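Local coordinates for superoxide dismutase [Fe] (Methanothermobacter thermautotrophicus, PDB 1MA1), which destroys superoxide radicals made within cells, using one iron ion per subunit to convert them to hydrogen peroxide and oxygen, at residues 79-82 with 83-87; 114-117 with 118-122; 197-200 with 201-205. All coordinates share one frame; numbering follows the deposited sequence.

Contact 1: residues 79-82 with 83-87. With FE (Fe (III) ion), chain G.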
loop_
_atom_site.group_PDB
_atom_site.type_symbol
_atom_site.label_atom_id
_atom_site.label_comp_id
_atom_site.label_asym_id
_atom_site.label_seq_id
_atom_site.Cartn_x
_atom_site.Cartn_y
_atom_site.Cartn_z
ATOM N N VAL A 79 0.651 11.416 -15.378
ATOM C CA VAL A 79 2.032 11.887 -15.452
ATOM C C VAL A 79 2.989 10.812 -15.964
ATOM O O VAL A 79 3.800 11.085 -16.835
ATOM C CB VAL A 79 2.553 12.369 -14.072
ATOM C CG1 VAL A 79 4.010 12.731 -14.179
ATOM C CG2 VAL A 79 1.774 13.576 -13.601
ATOM N N LEU A 80 2.892 9.601 -15.431
ATOM C CA LEU A 80 3.781 8.516 -15.855
ATOM C C LEU A 80 3.607 8.098 -17.322
ATOM O O LEU A 80 4.606 7.832 -18.010
ATOM C CB LEU A 80 3.599 7.283 -14.950
ATOM C CG LEU A 80 4.135 7.444 -13.528
ATOM C CD1 LEU A 80 3.755 6.293 -12.646
ATOM C CD2 LEU A 80 5.630 7.570 -13.602
ATOM N N HIS A 81 2.355 8.035 -17.802
ATOM C CA HIS A 81 2.136 7.697 -19.209
ATOM C C HIS A 81 2.713 8.823 -20.064
ATOM O O HIS A 81 3.307 8.573 -21.109
ATOM C CB HIS A 81 0.642 7.454 -19.535
ATOM C CG HIS A 81 0.130 6.106 -19.102
ATOM N ND1 HIS A 81 -0.272 5.850 -17.812
ATOM C CD2 HIS A 81 -0.082 4.948 -19.790
ATOM C CE1 HIS A 81 -0.718 4.604 -17.722
ATOM N NE2 HIS A 81 -0.615 4.032 -18.909
ATOM N N LEU A 82 2.588 10.058 -19.601
ATOM C CA LEU A 82 3.148 11.180 -20.342
ATOM C C LEU A 82 4.654 11.041 -20.589
ATOM O O LEU A 82 5.109 11.204 -21.717
ATOM C CB LEU A 82 2.897 12.494 -19.613
ATOM C CG LEU A 82 3.384 13.772 -20.317
ATOM C CD1 LEU A 82 2.622 13.936 -21.634
ATOM C CD2 LEU A 82 3.137 14.999 -19.424
ATOM N N PHE A 83 5.425 10.754 -19.542
ATOM C CA PHE A 83 6.865 10.558 -19.692
ATOM C C PHE A 83 7.200 9.272 -20.437
ATOM O O PHE A 83 8.233 9.188 -21.096
ATOM C CB PHE A 83 7.565 10.543 -18.320
ATOM C CG PHE A 83 7.725 11.903 -17.694
ATOM C CD1 PHE A 83 6.626 12.595 -17.188
ATOM C CD2 PHE A 83 8.974 12.505 -17.616
ATOM C CE1 PHE A 83 6.773 13.856 -16.622
ATOM C CE2 PHE A 83 9.124 13.773 -17.050
ATOM C CZ PHE A 83 8.020 14.447 -16.555
ATOM N N PHE A 84 6.328 8.272 -20.312
ATOM C CA PHE A 84 6.547 6.969 -20.937
ATOM C C PHE A 84 6.579 7.126 -22.452
ATOM O O PHE A 84 7.545 6.733 -23.096
ATOM C CB PHE A 84 5.432 6.000 -20.531
ATOM C CG PHE A 84 5.598 4.608 -21.084
ATOM C CD1 PHE A 84 6.781 3.905 -20.894
ATOM C CD2 PHE A 84 4.561 3.987 -21.767
ATOM C CE1 PHE A 84 6.925 2.597 -21.379
ATOM C CE2 PHE A 84 4.687 2.684 -22.249
ATOM C CZ PHE A 84 5.876 1.985 -22.055
ATOM N N TRP A 85 5.525 7.707 -23.019
ATOM C CA TRP A 85 5.463 7.933 -24.460
ATOM C C TRP A 85 6.694 8.716 -24.893
ATOM O O TRP A 85 7.275 8.476 -25.956
ATOM C CB TRP A 85 4.208 8.724 -24.824
ATOM C CG TRP A 85 2.931 8.147 -24.320
ATOM C CD1 TRP A 85 1.893 8.834 -23.778
ATOM C CD2 TRP A 85 2.545 6.771 -24.323
ATOM N NE1 TRP A 85 0.874 7.974 -23.433
ATOM C CE2 TRP A 85 1.248 6.699 -23.757
ATOM C CE3 TRP A 85 3.162 5.591 -24.747
ATOM C CZ2 TRP A 85 0.566 5.502 -23.608
ATOM C CZ3 TRP A 85 2.477 4.392 -24.599
ATOM C CH2 TRP A 85 1.195 4.356 -24.032
ATOM N N GLY A 86 7.096 9.645 -24.046
ATOM C CA GLY A 86 8.136 10.573 -24.427
ATOM C C GLY A 86 9.525 9.957 -24.472
ATOM O O GLY A 86 10.379 10.441 -25.232
ATOM N N ASN A 87 9.776 8.919 -23.668
ATOM C CA ASN A 87 11.077 8.280 -23.715
ATOM C C ASN A 87 11.044 6.956 -24.465
ATOM O O ASN A 87 11.830 6.041 -24.189
ATOM C CB ASN A 87 11.701 8.146 -22.295
ATOM C CG ASN A 87 10.877 7.284 -21.307
ATOM O OD1 ASN A 87 10.716 7.673 -20.140
ATOM N ND2 ASN A 87 10.402 6.110 -21.746
HETATM FE FE FE G . -0.314 1.925 -18.733
HETATM O O HOH W 1 -0.517 2.072 -16.833
#
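His81 and Trp85 stand one helical turn apart, side by side and pointing the same way, with the iron at the end of the histidine. His81 NE2 bonds to the iron(III) ion at 2.1 Å. Water 1 is a further ligand, its oxygen 1.9 Å from the iron, and His33, Asp167 and His171 complete the site. The indole reaches the imidazole at its edge: Trp85 CZ2 lies 3.9 Å from His81 CD2, near the plane of the histidine ring. The six-membered ring is inclined at 52° to the imidazole, an oblique pairing rather than a stack. The indole also meets the His33 ring edge-to-face. On its far side from the metal, His81 ND1 is hydrogen-bonded to the carbonyl of Gly77, so both ring nitrogens are engaged and the rotation of the ring is fixed.

The backbone sets this pair up. Trp85 N donates to His81 O over 3.1 Å in a nearly straight bond, and that same oxygen sits over one face of the indole, toward its rim. Trp85 CG lies beside its own backbone N (chi1 -53°), which turns the ring back under the carbonyl, where Phe84 CD2 also covers it. Farther round the helix, Val79 CG1 packs on Phe83 CE1 at 3.9 Å, and the Phe83 ring goes on to meet His159 of the second subunit.

With an alanine in place of Trp85, a gap would probably open beside the His81 ring, and the His33 ring would be left without its edge-to-face partner. Liganded through one nitrogen and hydrogen-bonded through the other, with indole against its edge, His81 offers the iron a donor of set direction.

Contact 2: residues 114-117 with 118-122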
loop_
_atom_site.group_PDB
_atom_site.type_symbol
_atom_site.label_atom_id
_atom_site.label_comp_id
_atom_site.label_asym_id
_atom_site.label_seq_id
_atom_site.Cartn_x
_atom_site.Cartn_y
_atom_site.Cartn_z
ATOM N N GLU A 114 25.469 -2.145 -18.668
ATOM C CA GLU A 114 24.896 -3.475 -18.517
ATOM C C GLU A 114 24.266 -3.632 -17.144
ATOM O O GLU A 114 23.115 -4.066 -17.022
ATOM C CB GLU A 114 25.969 -4.533 -18.690
ATOM C CG GLU A 114 26.236 -4.935 -20.111
ATOM C CD GLU A 114 26.907 -3.863 -20.932
ATOM O OE1 GLU A 114 27.680 -3.054 -20.356
ATOM O OE2 GLU A 114 26.674 -3.851 -22.166
ATOM N N ARG A 115 25.032 -3.288 -16.114
ATOM C CA ARG A 115 24.542 -3.402 -14.747
ATOM C C ARG A 115 23.225 -2.628 -14.611
ATOM O O ARG A 115 22.214 -3.167 -14.143
ATOM C CB ARG A 115 25.588 -2.844 -13.768
ATOM C CG ARG A 115 25.221 -2.953 -12.291
ATOM C CD ARG A 115 25.221 -4.373 -11.839
ATOM N NE ARG A 115 24.825 -4.490 -10.447
ATOM C CZ ARG A 115 24.697 -5.656 -9.831
ATOM N NH1 ARG A 115 24.947 -6.785 -10.490
ATOM N NH2 ARG A 115 24.288 -5.703 -8.573
ATOM N N PHE A 116 23.246 -1.365 -15.032
ATOM C CA PHE A 116 22.044 -0.540 -15.033
ATOM C C PHE A 116 20.884 -1.225 -15.732
ATOM O O PHE A 116 19.809 -1.382 -15.159
ATOM C CB PHE A 116 22.283 0.806 -15.724
ATOM C CG PHE A 116 21.017 1.542 -16.030
ATOM C CD1 PHE A 116 20.226 2.053 -15.003
ATOM C CD2 PHE A 116 20.576 1.664 -17.341
ATOM C CE1 PHE A 116 19.018 2.671 -15.274
ATOM C CE2 PHE A 116 19.357 2.285 -17.639
ATOM C CZ PHE A 116 18.577 2.790 -16.602
ATOM N N ARG A 117 21.118 -1.610 -16.981
ATOM C CA ARG A 117 20.102 -2.207 -17.827
ATOM C C ARG A 117 19.489 -3.377 -17.085
ATOM O O ARG A 117 18.281 -3.594 -17.143
ATOM C CB ARG A 117 20.756 -2.685 -19.123
ATOM C CG ARG A 117 19.827 -3.107 -20.235
ATOM C CD ARG A 117 20.685 -3.559 -21.392
ATOM N NE ARG A 117 19.909 -3.874 -22.588
ATOM C CZ ARG A 117 19.161 -4.968 -22.754
ATOM N NH1 ARG A 117 19.086 -5.891 -21.789
ATOM N NH2 ARG A 117 18.463 -5.123 -23.884
ATOM N N LYS A 118 20.326 -4.117 -16.370
ATOM C CA LYS A 118 19.888 -5.344 -15.728
ATOM C C LYS A 118 19.072 -5.036 -14.480
ATOM O O LYS A 118 17.998 -5.595 -14.280
ATOM C CB LYS A 118 21.100 -6.189 -15.348
ATOM C CG LYS A 118 20.759 -7.490 -14.639
ATOM C CD LYS A 118 22.002 -8.034 -13.957
ATOM C CE LYS A 118 21.745 -9.370 -13.299
ATOM N NZ LYS A 118 22.957 -9.819 -12.586
ATOM N N GLU A 119 19.593 -4.143 -13.644
ATOM C CA GLU A 119 18.883 -3.734 -12.444
ATOM C C GLU A 119 17.531 -3.112 -12.796
ATOM O O GLU A 119 16.507 -3.456 -12.196
ATOM C CB GLU A 119 19.723 -2.741 -11.631
ATOM C CG GLU A 119 20.793 -3.388 -10.780
ATOM C CD GLU A 119 21.505 -2.394 -9.876
ATOM O OE1 GLU A 119 20.852 -1.404 -9.479
ATOM O OE2 GLU A 119 22.704 -2.603 -9.550
ATOM N N PHE A 120 17.525 -2.209 -13.779
ATOM C CA PHE A 120 16.289 -1.550 -14.208
ATOM C C PHE A 120 15.294 -2.587 -14.724
ATOM O O PHE A 120 14.087 -2.466 -14.512
ATOM C CB PHE A 120 16.578 -0.545 -15.324
ATOM C CG PHE A 120 15.463 0.428 -15.564
ATOM C CD1 PHE A 120 15.290 1.533 -14.728
ATOM C CD2 PHE A 120 14.571 0.236 -16.616
ATOM C CE1 PHE A 120 14.251 2.426 -14.933
ATOM C CE2 PHE A 120 13.518 1.127 -16.834
ATOM C CZ PHE A 120 13.354 2.225 -15.993
ATOM N N SER A 121 15.815 -3.611 -15.397
ATOM C CA SER A 121 14.990 -4.692 -15.903
ATOM C C SER A 121 14.396 -5.553 -14.795
ATOM O O SER A 121 13.228 -5.952 -14.876
ATOM C CB SER A 121 15.802 -5.556 -16.870
ATOM O OG SER A 121 16.073 -4.856 -18.081
ATOM N N GLN A 122 15.184 -5.832 -13.758
ATOM C CA GLN A 122 14.661 -6.547 -12.608
ATOM C C GLN A 122 13.588 -5.735 -11.905
ATOM O O GLN A 122 12.596 -6.289 -11.400
ATOM C CB GLN A 122 15.768 -6.842 -11.609
ATOM C CG GLN A 122 16.882 -7.744 -12.081
ATOM C CD GLN A 122 17.804 -8.138 -10.929
ATOM O OE1 GLN A 122 18.994 -8.369 -11.133
ATOM N NE2 GLN A 122 17.254 -8.224 -9.708
HETATM O O HOH W 2 23.613 -3.602 -7.010
#
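The carbonyl oxygen of Arg117 is gripped twice by Ser121. The hydroxyl donates from Ser121 OG to Arg117 O over 2.7 Å, and the amide does so from Ser121 N to Arg117 O over 3.0 Å, the two arriving from opposite faces of the carbonyl plane. Ser121 OG lies beside its own backbone N (chi1 -70°), which folds the hydroxyl back along the helix; it is also hydrogen-bonded to Trp189 NE1.

On another side of the helix, Arg115 and Glu119 form a salt bridge, Arg115 NE to Glu119 OE2 at 3.0 Å, whose hydrogen bond is weak because it is well bent (130°). The chain of Arg115 bends at chi2 to bring the guanidinium over, and the planes of guanidinium and carboxylate stand almost perpendicular. Water 2, in the guanidinium plane, closes a bridge: it accepts from Arg115 NH2 at 2.7 Å and donates to Glu119 OE2. The pair belongs to a subunit interface, where Arg115 NH2 bonds Thr60 O and Glu119 OE1 pairs with Arg56, both of the second subunit.

The aromatic side is formed by Phe116 and Phe120, side by side with ring planes at 37°. Phe116 CE1 touches Phe120 CD1 at 3.9 Å, while Phe120 CB lies over the Phe116 face, toward its rim.

All three pairs have the i to i+4 spacing of neighbouring helical turns, here in the C-terminal domain. The two rings lie on the inward face of helix 113-125: both lean on Leu164 of strand 164-167 and on strand 131-138, and Phe116 also packs against Ile106 and Phe110 of helix 100-110.

Contact 3: residues 197-200 with 201-205; sequences VEKR and FEDIL
Val197 lies near the middle of the terminal helix, 194-202, its carbonyl taking the amide of Phe201, with Val197 O to Phe201 N at 2.9 Å. Phe201 CB rests near that carbonyl, and because CG is anti to the backbone N (chi1 -178°) the ring swings away from the preceding turn, toward Leu102 and Tyr105 of helix 100-110. Glu198 leaves on the same side of the fold, its carboxylate bonded through OE2 to the amide of Ser99.

At Lys199 the bonding is already slack. Lys199 O is approached by two amides, both weakly: Glu202 N at 3.0 Å and Asp203 N at 3.4 Å. Arg200 O likewise receives a weak bond, from Asp203 N at 3.3 Å. The Arg200 side chain runs extended away from Phe201 and its successors; its guanidinium reaches the end of helix 64-86 at Phe83 O, bonds Leu163 O through NH1, and forms a salt bridge with Glu196 through NE.

Asp203 is the first residue to leave helical angles. Shared, weakened bonds of both i to i+3 and i to i+4 spacing are characteristic of the C-terminal end of a helix, here the last of the chain, which packs on helix 100-110.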
loop_
_atom_site.group_PDB
_atom_site.type_symbol
_atom_site.label_atom_id
_atom_site.label_comp_id
_atom_site.label_asym_id
_atom_site.label_seq_id
_atom_site.Cartn_x
_atom_site.Cartn_y
_atom_site.Cartn_z
ATOM N N VAL A 197 15.733 11.266 -22.528
ATOM C CA VAL A 197 16.154 11.013 -21.156
ATOM C C VAL A 197 17.371 11.867 -20.830
ATOM O O VAL A 197 17.437 12.484 -19.776
ATOM C CB VAL A 197 16.521 9.526 -20.921
ATOM C CG1 VAL A 197 16.867 9.312 -19.472
ATOM C CG2 VAL A 197 15.378 8.626 -21.306
ATOM N N GLU A 198 18.329 11.898 -21.748
ATOM C CA GLU A 198 19.464 12.801 -21.644
ATOM C C GLU A 198 19.055 14.244 -21.422
ATOM O O GLU A 198 19.599 14.910 -20.556
ATOM C CB GLU A 198 20.329 12.696 -22.902
ATOM C CG GLU A 198 21.274 11.496 -22.914
ATOM C CD GLU A 198 21.802 11.169 -24.300
ATOM O OE1 GLU A 198 22.052 12.104 -25.100
ATOM O OE2 GLU A 198 21.983 9.974 -24.594
ATOM N N LYS A 199 18.090 14.723 -22.197
ATOM C CA LYS A 199 17.617 16.084 -22.050
ATOM C C LYS A 199 17.014 16.297 -20.668
ATOM O O LYS A 199 17.385 17.232 -19.964
ATOM C CB LYS A 199 16.581 16.396 -23.116
ATOM C CG LYS A 199 16.064 17.823 -23.065
ATOM C CD LYS A 199 14.996 18.059 -24.140
ATOM C CE LYS A 199 14.370 19.445 -24.036
ATOM N NZ LYS A 199 13.387 19.696 -25.146
ATOM N N ARG A 200 16.096 15.424 -20.269
ATOM C CA ARG A 200 15.516 15.482 -18.928
ATOM C C ARG A 200 16.584 15.570 -17.841
ATOM O O ARG A 200 16.445 16.312 -16.870
ATOM C CB ARG A 200 14.650 14.244 -18.670
ATOM C CG ARG A 200 13.487 14.076 -19.639
ATOM C CD ARG A 200 12.773 12.761 -19.424
ATOM N NE ARG A 200 11.607 12.646 -20.284
ATOM C CZ ARG A 200 10.834 11.570 -20.345
ATOM N NH1 ARG A 200 11.116 10.524 -19.584
ATOM N NH2 ARG A 200 9.792 11.532 -21.165
ATOM N N PHE A 201 17.650 14.803 -18.001
ATOM C CA PHE A 201 18.647 14.684 -16.956
ATOM C C PHE A 201 19.411 15.983 -16.838
ATOM O O PHE A 201 19.876 16.338 -15.762
ATOM C CB PHE A 201 19.611 13.529 -17.280
ATOM C CG PHE A 201 20.664 13.301 -16.225
ATOM C CD1 PHE A 201 20.324 13.252 -14.872
ATOM C CD2 PHE A 201 21.998 13.129 -16.578
ATOM C CE1 PHE A 201 21.319 13.028 -13.881
ATOM C CE2 PHE A 201 22.987 12.907 -15.599
ATOM C CZ PHE A 201 22.643 12.855 -14.253
ATOM N N GLU A 202 19.545 16.694 -17.950
ATOM C CA GLU A 202 20.336 17.916 -17.962
ATOM C C GLU A 202 19.617 19.057 -17.255
ATOM O O GLU A 202 20.257 19.955 -16.707
ATOM C CB GLU A 202 20.654 18.330 -19.395
ATOM C CG GLU A 202 21.218 17.206 -20.245
ATOM C CD GLU A 202 22.443 17.612 -21.059
ATOM O OE1 GLU A 202 22.724 16.932 -22.075
ATOM O OE2 GLU A 202 23.126 18.591 -20.674
ATOM N N ASP A 203 18.289 19.028 -17.267
ATOM C CA ASP A 203 17.522 20.105 -16.656
ATOM C C ASP A 203 17.389 19.959 -15.155
ATOM O O ASP A 203 16.672 20.726 -14.527
ATOM C CB ASP A 203 16.115 20.203 -17.252
ATOM C CG ASP A 203 16.127 20.295 -18.754
ATOM O OD1 ASP A 203 17.054 20.943 -19.314
ATOM O OD2 ASP A 203 15.193 19.716 -19.365
ATOM N N ILE A 204 18.073 18.984 -14.573
ATOM C CA ILE A 204 18.232 18.968 -13.129
ATOM C C ILE A 204 19.685 18.782 -12.729
ATOM O O ILE A 204 19.979 18.413 -11.596
ATOM C CB ILE A 204 17.384 17.859 -12.507
ATOM C CG1 ILE A 204 17.832 16.494 -13.020
ATOM C CG2 ILE A 204 15.932 18.088 -12.847
ATOM C CD1 ILE A 204 17.009 15.351 -12.465
ATOM N N LEU A 205 20.589 19.047 -13.671
ATOM C CA LEU A 205 22.030 19.029 -13.422
ATOM C C LEU A 205 22.498 17.694 -12.831
ATOM O O LEU A 205 23.062 16.852 -13.534
ATOM C CB LEU A 205 22.408 20.187 -12.508
#

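In the fold
Contact 1 is the buried one, near the centre of the chain and at the metal, whereas contacts 2 and 3 are only partly buried, their centres about 17 and 16 Å from the centre of the chain. All three are local, each along a different helix, and contacts 1 and 3 reach a helix C-terminus. Contacts 1 and 2 both touch the second subunit, the former with rings and apolar groups, the latter mainly with charged and polar groups; no other chain touches contact 3. Contacts 1 and 3 meet through probable hydrogen bonds, Arg200 NH2 to Phe83 O at 2.8 Å and Arg200 NH1 to Asn87 OD1 at 2.9 Å. Contact 2 touches neither.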